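Local atomic coordinates of dihydroorotase (PDB entry 6L0A), a protein that interconverts N-carbamoyl-L-aspartate and dihydroorotate with the help of two zinc ions, the third step of de novo pyrimidine synthesis in yeast. Residues Gly138-Val143 with Glu157-Pro162; Ile151-Ala156 with Lys230-Leu235; Val226-Pro231 with Val273-Tyr278. One frame throughout, in Å; residues are numbered along the deposited sequence.

In the fold
The three contacts tie together loops and a helix at the mouth of a metal-dependent hydrolase barrel, around the pocket in which malate is bound beside two zinc ions. Contacts 1 and 2 lie about 9 Å apart, centre to centre, and are stitched by backbone pairing of K140 with A156 and of V143 with I151, while one water serves both. Contacts 2 and 3 are about 12 Å apart between centres and share K230 and P231. Contacts 1 and 3, with centres about 18 Å apart, still meet where E139 packs on P231. The side chain of K230 comes within about 4 Å of the malate, that of E139 within about 6 Å.

Contact 1. Residues Gly138-Val143 with Glu157-Pro162; sequences GEKPSV and EEAFLP
F160 turns one face of its ring to the backbone of G138. The CA of G138 sits over the ring centre, 3.4 Å from the centroid and 13° off the normal, a CH-pi contact. CG is anti to the backbone N (chi1 -175°), and the F160 ring reaches the glycine, where a CB would clash with ring atom CD2. An alanine in place of F160 would probably open a gap over G138 and let this part of the loop shift against the helix.

The K140 chain passes A159 O, with CE 3.4 Å from it. It bends at chi4 (-48°), and NZ reaches the same carbonyl through a water that it holds at 2.9 Å.

E157 extends past G138, whose O is 3.3 Å from E157 CA in a CA-H...O contact; a second water spans G138 O and E157 OE2. A further water links E139 OE2 to E157 N. E139 OE1 hydrogen-bonds to NE2 of zinc ligand H137, and E157 OE2 and OE1 to T182 OG1 and S183 OG.

The loop that follows strand 133-136 thus folds back on the start of helix 156-170, which lies against helix 184-193 through E157 and L161.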
loop_
_atom_site.group_PDB
_atom_site.type_symbol
_atom_site.label_atom_id
_atom_site.label_comp_id
_atom_site.label_asym_id
_atom_site.label_seq_id
_atom_site.Cartn_x
_atom_site.Cartn_y
_atom_site.Cartn_z
ATOM N N GLY C 138 -8.051 -8.013 -15.139
ATOM C CA GLY C 138 -6.775 -8.312 -15.749
ATOM C C GLY C 138 -5.572 -8.152 -14.840
ATOM O O GLY C 138 -4.823 -7.180 -14.970
ATOM N N GLU C 139 -5.371 -9.097 -13.921
ATOM C CA GLU C 139 -4.176 -9.137 -13.086
ATOM C C GLU C 139 -3.673 -10.568 -13.008
ATOM O O GLU C 139 -4.467 -11.485 -12.785
ATOM C CB GLU C 139 -4.466 -8.640 -11.665
ATOM C CG GLU C 139 -4.683 -7.139 -11.531
ATOM C CD GLU C 139 -4.637 -6.700 -10.086
ATOM O OE1 GLU C 139 -5.674 -6.760 -9.400
ATOM O OE2 GLU C 139 -3.550 -6.297 -9.633
ATOM N N LYS C 140 -2.365 -10.756 -13.164
ATOM C CA LYS C 140 -1.800 -12.066 -12.898
ATOM C C LYS C 140 -1.581 -12.242 -11.391
ATOM O O LYS C 140 -1.183 -11.291 -10.712
ATOM C CB LYS C 140 -0.478 -12.238 -13.639
ATOM C CG LYS C 140 -0.614 -12.464 -15.138
ATOM C CD LYS C 140 0.416 -13.493 -15.621
ATOM C CE LYS C 140 0.340 -13.682 -17.124
ATOM N NZ LYS C 140 -1.067 -13.886 -17.529
ATOM N N PRO C 141 -1.870 -13.427 -10.845
ATOM C CA PRO C 141 -1.543 -13.701 -9.439
ATOM C C PRO C 141 -0.065 -13.496 -9.153
ATOM O O PRO C 141 0.802 -13.674 -10.016
ATOM C CB PRO C 141 -1.955 -15.171 -9.258
ATOM C CG PRO C 141 -3.029 -15.382 -10.285
ATOM C CD PRO C 141 -2.597 -14.547 -11.472
ATOM N N SER C 142 0.218 -13.080 -7.926
ATOM C CA SER C 142 1.585 -12.746 -7.563
ATOM C C SER C 142 2.446 -14.004 -7.561
ATOM O O SER C 142 1.987 -15.091 -7.176
ATOM C CB SER C 142 1.614 -12.065 -6.204
ATOM O OG SER C 142 1.058 -10.760 -6.285
ATOM N N VAL C 143 3.681 -13.869 -8.033
ATOM C CA VAL C 143 4.643 -14.967 -8.002
ATOM C C VAL C 143 6.007 -14.389 -7.666
ATOM O O VAL C 143 6.446 -13.414 -8.284
ATOM C CB VAL C 143 4.687 -15.767 -9.324
ATOM C CG1 VAL C 143 4.745 -14.843 -10.496
ATOM C CG2 VAL C 143 5.890 -16.716 -9.338
ATOM N N GLU C 157 -1.063 -6.054 -13.397
ATOM C CA GLU C 157 -1.896 -5.673 -14.533
ATOM C C GLU C 157 -1.087 -5.659 -15.831
ATOM O O GLU C 157 -1.502 -6.243 -16.841
ATOM C CB GLU C 157 -2.527 -4.304 -14.276
ATOM C CG GLU C 157 -3.331 -3.790 -15.433
ATOM C CD GLU C 157 -4.075 -2.519 -15.087
ATOM O OE1 GLU C 157 -3.817 -1.493 -15.730
ATOM O OE2 GLU C 157 -4.911 -2.539 -14.164
ATOM N N GLU C 158 0.076 -5.006 -15.817
ATOM C CA GLU C 158 0.960 -5.041 -16.982
ATOM C C GLU C 158 1.296 -6.475 -17.378
ATOM O O GLU C 158 1.314 -6.809 -18.573
ATOM C CB GLU C 158 2.234 -4.257 -16.683
ATOM C CG GLU C 158 3.186 -4.105 -17.851
ATOM C CD GLU C 158 4.384 -3.257 -17.465
ATOM O OE1 GLU C 158 5.458 -3.829 -17.177
ATOM O OE2 GLU C 158 4.239 -2.017 -17.413
ATOM N N ALA C 159 1.539 -7.342 -16.388
ATOM C CA ALA C 159 1.874 -8.737 -16.669
ATOM C C ALA C 159 0.727 -9.486 -17.345
ATOM O O ALA C 159 0.970 -10.478 -18.036
ATOM C CB ALA C 159 2.265 -9.458 -15.382
ATOM N N PHE C 160 -0.510 -9.032 -17.151
ATOM C CA PHE C 160 -1.681 -9.655 -17.753
ATOM C C PHE C 160 -1.871 -9.276 -19.218
ATOM O O PHE C 160 -2.591 -9.980 -19.939
ATOM C CB PHE C 160 -2.933 -9.251 -16.963
ATOM C CG PHE C 160 -4.192 -9.932 -17.419
ATOM C CD1 PHE C 160 -4.569 -11.155 -16.867
ATOM C CD2 PHE C 160 -5.007 -9.353 -18.385
ATOM C CE1 PHE C 160 -5.736 -11.789 -17.275
ATOM C CE2 PHE C 160 -6.163 -9.987 -18.807
ATOM C CZ PHE C 160 -6.532 -11.204 -18.240
ATOM N N LEU C 161 -1.269 -8.173 -19.665
ATOM C CA LEU C 161 -1.588 -7.657 -20.993
ATOM C C LEU C 161 -1.308 -8.650 -22.123
ATOM O O LEU C 161 -2.123 -8.712 -23.059
ATOM C CB LEU C 161 -0.852 -6.330 -21.214
ATOM C CG LEU C 161 -1.318 -5.183 -20.308
ATOM C CD1 LEU C 161 -0.488 -3.927 -20.560
ATOM C CD2 LEU C 161 -2.798 -4.899 -20.526
ATOM N N PRO C 162 -0.232 -9.446 -22.108
ATOM C CA PRO C 162 -0.111 -10.498 -23.140
ATOM C C PRO C 162 -1.298 -11.451 -23.177
ATOM O O PRO C 162 -1.726 -11.854 -24.268
ATOM C CB PRO C 162 1.183 -11.223 -22.752
ATOM C CG PRO C 162 1.989 -10.193 -22.032
ATOM C CD PRO C 162 0.985 -9.355 -21.276
HETATM O O HOH W 1 -5.996 -5.074 -14.037
HETATM O O HOH W 2 -1.659 -4.507 -10.811
HETATM O O HOH W 3 -0.314 -12.210 -19.744
#

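Contact 2. Residues Ile151-Ala156 with Lys230-Leu235; sequences IHVLNA and KPVAKL
L154 overlaps the aliphatic part of K234, the two side chains running antiparallel past one another with L154 CD2 4.1 Å from K234 CG. The contact joins two loops at the mouth of the metallo-dependent hydrolase TIM barrel, leading into helices 156-170 and 236-246. K234 CE comes 3.4 Å from L154 O.

V153 points at the opposite loop and packs its CB against V232 CG1, while V232 CG2 lies near V153 O. At about a right angle to V153 comes K230, whose NZ stands 4.1 Å from V153 CG1 and hydrogen-bonds to V104 O. Two waters meet at V153 O, linking it to V232 N and to the K234 amine.

The 151-156 turn is braced from within: N155 OD1 lies over one face of the H152 imidazole and accepts from H152 N, while ND1 of that ring takes L154 N in its plane. D219 of the second subunit accepts a hydrogen bond from V153 N through OD1, and L154 packs against L154 of that subunit. K234, extended to CE, bends at chi4 (68°), bringing NZ, also hydrogen-bonded to T182 OG1, 2.9 Å from V232 O, in that carbonyl's plane at a lone pair.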
loop_
_atom_site.group_PDB
_atom_site.type_symbol
_atom_site.label_atom_id
_atom_site.label_comp_id
_atom_site.label_asym_id
_atom_site.label_seq_id
_atom_site.Cartn_x
_atom_site.Cartn_y
_atom_site.Cartn_z
ATOM N N ILE C 151 6.040 -11.172 -10.051
ATOM C CA ILE C 151 4.774 -10.472 -10.231
ATOM C C ILE C 151 4.283 -10.053 -8.854
ATOM O O ILE C 151 4.252 -10.874 -7.926
ATOM C CB ILE C 151 3.729 -11.356 -10.940
ATOM C CG1 ILE C 151 4.188 -11.676 -12.365
ATOM C CG2 ILE C 151 2.343 -10.665 -10.961
ATOM C CD1 ILE C 151 3.271 -12.672 -13.092
ATOM N N HIS C 152 3.919 -8.778 -8.720
ATOM C CA HIS C 152 3.454 -8.202 -7.466
ATOM C C HIS C 152 2.310 -7.247 -7.793
ATOM O O HIS C 152 1.951 -7.060 -8.962
ATOM C CB HIS C 152 4.598 -7.488 -6.741
ATOM C CG HIS C 152 5.401 -6.612 -7.639
ATOM N ND1 HIS C 152 4.926 -5.417 -8.122
ATOM C CD2 HIS C 152 6.631 -6.777 -8.183
ATOM C CE1 HIS C 152 5.833 -4.866 -8.907
ATOM N NE2 HIS C 152 6.878 -5.675 -8.966
ATOM N N VAL C 153 1.732 -6.625 -6.762
ATOM C CA VAL C 153 0.521 -5.842 -6.996
ATOM C C VAL C 153 0.770 -4.665 -7.931
ATOM O O VAL C 153 -0.176 -4.135 -8.514
ATOM C CB VAL C 153 -0.094 -5.350 -5.667
ATOM C CG1 VAL C 153 -0.633 -6.527 -4.836
ATOM C CG2 VAL C 153 0.937 -4.531 -4.874
ATOM N N LEU C 154 2.015 -4.224 -8.093
ATOM C CA LEU C 154 2.229 -3.053 -8.930
ATOM C C LEU C 154 2.376 -3.380 -10.408
ATOM O O LEU C 154 2.029 -2.539 -11.248
ATOM C CB LEU C 154 3.472 -2.289 -8.483
ATOM C CG LEU C 154 3.303 -1.419 -7.259
ATOM C CD1 LEU C 154 4.661 -0.857 -6.964
ATOM C CD2 LEU C 154 2.274 -0.311 -7.475
ATOM N N ASN C 155 2.899 -4.554 -10.759
ATOM C CA ASN C 155 3.023 -4.914 -12.165
ATOM C C ASN C 155 2.070 -6.027 -12.592
ATOM O O ASN C 155 2.174 -6.507 -13.725
ATOM C CB ASN C 155 4.479 -5.285 -12.514
ATOM C CG ASN C 155 4.954 -6.579 -11.862
ATOM O OD1 ASN C 155 4.233 -7.235 -11.094
ATOM N ND2 ASN C 155 6.188 -6.963 -12.183
ATOM N N ALA C 156 1.139 -6.451 -11.721
ATOM C CA ALA C 156 0.298 -7.606 -12.063
ATOM C C ALA C 156 -0.631 -7.312 -13.240
ATOM O O ALA C 156 -0.954 -8.223 -14.014
ATOM C CB ALA C 156 -0.505 -8.057 -10.841
ATOM N N LYS C 230 -8.507 -3.641 -5.488
ATOM C CA LYS C 230 -7.744 -4.288 -6.542
ATOM C C LYS C 230 -8.353 -3.933 -7.896
ATOM O O LYS C 230 -9.578 -3.813 -8.000
ATOM C CB LYS C 230 -7.719 -5.831 -6.359
ATOM C CG LYS C 230 -7.108 -6.317 -5.020
ATOM C CD LYS C 230 -5.661 -5.870 -4.840
ATOM C CE LYS C 230 -4.737 -6.602 -5.777
ATOM N NZ LYS C 230 -4.402 -8.014 -5.299
ATOM N N PRO C 231 -7.534 -3.652 -8.930
ATOM C CA PRO C 231 -6.084 -3.472 -8.832
ATOM C C PRO C 231 -5.794 -2.229 -8.009
ATOM O O PRO C 231 -6.646 -1.317 -7.944
ATOM C CB PRO C 231 -5.622 -3.305 -10.289
ATOM C CG PRO C 231 -6.858 -3.576 -11.157
ATOM C CD PRO C 231 -8.043 -3.321 -10.271
ATOM N N VAL C 232 -4.650 -2.214 -7.324
ATOM C CA VAL C 232 -4.341 -1.087 -6.456
ATOM C C VAL C 232 -4.121 0.156 -7.308
ATOM O O VAL C 232 -3.700 0.072 -8.469
ATOM C CB VAL C 232 -3.101 -1.383 -5.589
ATOM C CG1 VAL C 232 -3.304 -2.668 -4.763
ATOM C CG2 VAL C 232 -1.836 -1.470 -6.448
ATOM N N ALA C 233 -4.410 1.321 -6.728
ATOM C CA ALA C 233 -4.034 2.582 -7.357
ATOM C C ALA C 233 -2.514 2.704 -7.379
ATOM O O ALA C 233 -1.834 2.349 -6.408
ATOM C CB ALA C 233 -4.662 3.762 -6.606
ATOM N N LYS C 234 -1.972 3.182 -8.490
ATOM C CA LYS C 234 -0.544 3.059 -8.770
ATOM C C LYS C 234 0.099 4.449 -8.738
ATOM O O LYS C 234 -0.166 5.198 -7.790
ATOM C CB LYS C 234 -0.351 2.287 -10.066
ATOM C CG LYS C 234 -0.826 0.838 -9.904
ATOM C CD LYS C 234 -0.833 0.073 -11.205
ATOM C CE LYS C 234 -1.146 -1.403 -10.952
ATOM N NZ LYS C 234 -2.550 -1.715 -10.471
ATOM N N LEU C 235 0.925 4.809 -9.697
ATOM C CA LEU C 235 1.762 5.990 -9.547
ATOM C C LEU C 235 1.098 7.211 -10.173
ATOM O O LEU C 235 0.134 7.092 -10.938
ATOM C CB LEU C 235 3.118 5.732 -10.186
ATOM C CG LEU C 235 3.808 4.470 -9.670
ATOM C CD1 LEU C 235 5.193 4.327 -10.287
ATOM C CD2 LEU C 235 3.887 4.501 -8.156
HETATM O O HOH W 4 -2.946 -4.531 -7.940
HETATM O O HOH W 2 -1.659 -4.507 -10.811
#

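Contact 3. Residues Val226-Pro231 with Val273-Tyr278; sequences VNFCKP and VCAGVY. With LMR ((2S)-2-hydroxybutanedioic acid), chain M.
F228 and G276 are joined by the one hydrogen bond between the segments: G276 N donates to F228 O over 2.9 Å, almost straight at 177°, lying in the carbonyl's plane at a lone pair. The segments run nearly perpendicular, 87° apart, and their CA atoms are nearest at C229 and A275. At G276 the backbone angles would jam any CB against the carbonyl O of A275, a conformation that calls for glycine.

Apolar packing spreads to both sides of this bond. Chi1 (171°) sets F228 CG anti to the backbone N, and the ring beyond it lies against 273-275: CD2 rests 3.9 Å from V273 CG1, and CE2 approaches A275 CB. The carbonyl oxygens of V273 and C274 lie at the ring edge, near its plane. C229 CB meets V277 CG2 at 4.1 Å, and V277 CG2 also lies by V226 O. A275 CB presses on K230 CG, 3.7 Å away. F228 and V273 also pack on G223 and P225 of the second subunit.

From these two segments the malate is met by main-chain oxygen, R18, N43 and T105 adding side-chain hydrogen bonds. A275 O is 2.8 Å from malate O2, and it accepts a hydrogen bond from H262 NE2. G276 N and the A275 carbonyl share a peptide group, so the bond to F228 O probably helps fix how that carbonyl faces the ligand.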
loop_
_atom_site.group_PDB
_atom_site.type_symbol
_atom_site.label_atom_id
_atom_site.label_comp_id
_atom_site.label_asym_id
_atom_site.label_seq_id
_atom_site.Cartn_x
_atom_site.Cartn_y
_atom_site.Cartn_z
ATOM N N VAL C 226 -9.355 2.093 3.729
ATOM C CA VAL C 226 -10.593 2.441 3.037
ATOM C C VAL C 226 -10.343 2.723 1.557
ATOM O O VAL C 226 -11.241 2.534 0.730
ATOM C CB VAL C 226 -11.278 3.633 3.755
ATOM C CG1 VAL C 226 -10.425 4.891 3.677
ATOM C CG2 VAL C 226 -12.676 3.879 3.197
ATOM N N ASN C 227 -9.123 3.111 1.188
ATOM C CA ASN C 227 -8.787 3.354 -0.208
ATOM C C ASN C 227 -8.107 2.161 -0.879
ATOM O O ASN C 227 -7.698 2.286 -2.029
ATOM C CB ASN C 227 -7.892 4.591 -0.326
ATOM C CG ASN C 227 -8.644 5.878 -0.041
ATOM O OD1 ASN C 227 -9.850 5.971 -0.299
ATOM N ND2 ASN C 227 -7.943 6.873 0.505
ATOM N N PHE C 228 -7.957 1.031 -0.191
ATOM C CA PHE C 228 -7.314 -0.142 -0.777
ATOM C C PHE C 228 -8.331 -0.902 -1.623
ATOM O O PHE C 228 -9.392 -1.265 -1.118
ATOM C CB PHE C 228 -6.753 -1.040 0.333
ATOM C CG PHE C 228 -6.264 -2.381 -0.133
ATOM C CD1 PHE C 228 -5.165 -2.480 -0.980
ATOM C CD2 PHE C 228 -6.889 -3.556 0.293
ATOM C CE1 PHE C 228 -4.703 -3.724 -1.410
ATOM C CE2 PHE C 228 -6.422 -4.811 -0.138
ATOM C CZ PHE C 228 -5.336 -4.890 -0.993
ATOM N N CYS C 229 -8.015 -1.150 -2.895
ATOM C CA CYS C 229 -8.848 -2.005 -3.718
ATOM C C CYS C 229 -7.932 -2.746 -4.686
ATOM O O CYS C 229 -6.727 -2.518 -4.713
ATOM C CB CYS C 229 -9.863 -1.162 -4.494
ATOM S SG CYS C 229 -8.916 -0.005 -5.576
ATOM N N LYS C 230 -8.507 -3.641 -5.488
ATOM C CA LYS C 230 -7.744 -4.288 -6.542
ATOM C C LYS C 230 -8.353 -3.933 -7.896
ATOM O O LYS C 230 -9.578 -3.813 -8.000
ATOM C CB LYS C 230 -7.719 -5.831 -6.359
ATOM C CG LYS C 230 -7.108 -6.317 -5.020
ATOM C CD LYS C 230 -5.661 -5.870 -4.840
ATOM C CE LYS C 230 -4.737 -6.602 -5.777
ATOM N NZ LYS C 230 -4.402 -8.014 -5.299
ATOM N N PRO C 231 -7.534 -3.652 -8.930
ATOM C CA PRO C 231 -6.084 -3.472 -8.832
ATOM C C PRO C 231 -5.794 -2.229 -8.009
ATOM O O PRO C 231 -6.646 -1.317 -7.944
ATOM C CB PRO C 231 -5.622 -3.305 -10.289
ATOM C CG PRO C 231 -6.858 -3.576 -11.157
ATOM C CD PRO C 231 -8.043 -3.321 -10.271
ATOM N N VAL C 273 -7.223 -6.960 5.092
ATOM C CA VAL C 273 -8.162 -5.896 4.754
ATOM C C VAL C 273 -8.858 -6.239 3.444
ATOM O O VAL C 273 -8.202 -6.556 2.447
ATOM C CB VAL C 273 -7.420 -4.555 4.650
ATOM C CG1 VAL C 273 -8.294 -3.502 3.956
ATOM C CG2 VAL C 273 -6.988 -4.071 6.028
ATOM N N CYS C 274 -10.195 -6.193 3.441
ATOM C CA CYS C 274 -10.944 -6.453 2.211
ATOM C C CYS C 274 -10.656 -5.384 1.166
ATOM O O CYS C 274 -10.607 -4.193 1.478
ATOM C CB CYS C 274 -12.438 -6.481 2.500
ATOM S SG CYS C 274 -12.901 -7.853 3.527
ATOM N N ALA C 275 -10.493 -5.809 -0.083
ATOM C CA ALA C 275 -10.258 -4.880 -1.184
ATOM C C ALA C 275 -11.576 -4.323 -1.703
ATOM O O ALA C 275 -12.525 -5.081 -1.944
ATOM C CB ALA C 275 -9.518 -5.580 -2.317
ATOM N N GLY C 276 -11.625 -3.006 -1.890
ATOM C CA GLY C 276 -12.783 -2.386 -2.507
ATOM C C GLY C 276 -13.111 -1.002 -1.995
ATOM O O GLY C 276 -13.022 -0.723 -0.790
ATOM N N VAL C 277 -13.508 -0.128 -2.917
ATOM C CA VAL C 277 -13.921 1.234 -2.617
ATOM C C VAL C 277 -15.411 1.330 -2.909
ATOM O O VAL C 277 -15.875 0.812 -3.931
ATOM C CB VAL C 277 -13.124 2.250 -3.457
ATOM C CG1 VAL C 277 -13.727 3.667 -3.336
ATOM C CG2 VAL C 277 -11.626 2.237 -3.050
ATOM N N TYR C 278 -16.159 1.982 -2.013
ATOM C CA TYR C 278 -17.603 2.150 -2.179
ATOM C C TYR C 278 -17.894 3.521 -2.779
ATOM O O TYR C 278 -17.786 4.545 -2.095
ATOM C CB TYR C 278 -18.352 1.988 -0.859
ATOM C CG TYR C 278 -19.819 2.294 -1.056
ATOM C CD1 TYR C 278 -20.648 1.385 -1.691
ATOM C CD2 TYR C 278 -20.356 3.518 -0.668
ATOM C CE1 TYR C 278 -22.003 1.665 -1.911
ATOM C CE2 TYR C 278 -21.715 3.814 -0.887
ATOM C CZ TYR C 278 -22.522 2.884 -1.516
ATOM O OH TYR C 278 -23.865 3.168 -1.734
HETATM C C1 LMR M . -12.691 -6.240 -7.112
HETATM O O1A LMR M . -13.300 -5.752 -8.102
HETATM O O1B LMR M . -11.506 -6.584 -7.297
HETATM C C2 LMR M . -13.347 -6.431 -5.724
HETATM O O2 LMR M . -12.765 -5.700 -4.662
HETATM C C3 LMR M . -14.734 -5.883 -5.726
HETATM C C4 LMR M . -15.328 -6.674 -4.584
HETATM O O4A LMR M . -14.963 -6.507 -3.369
HETATM O O4B LMR M . -16.174 -7.500 -4.950
#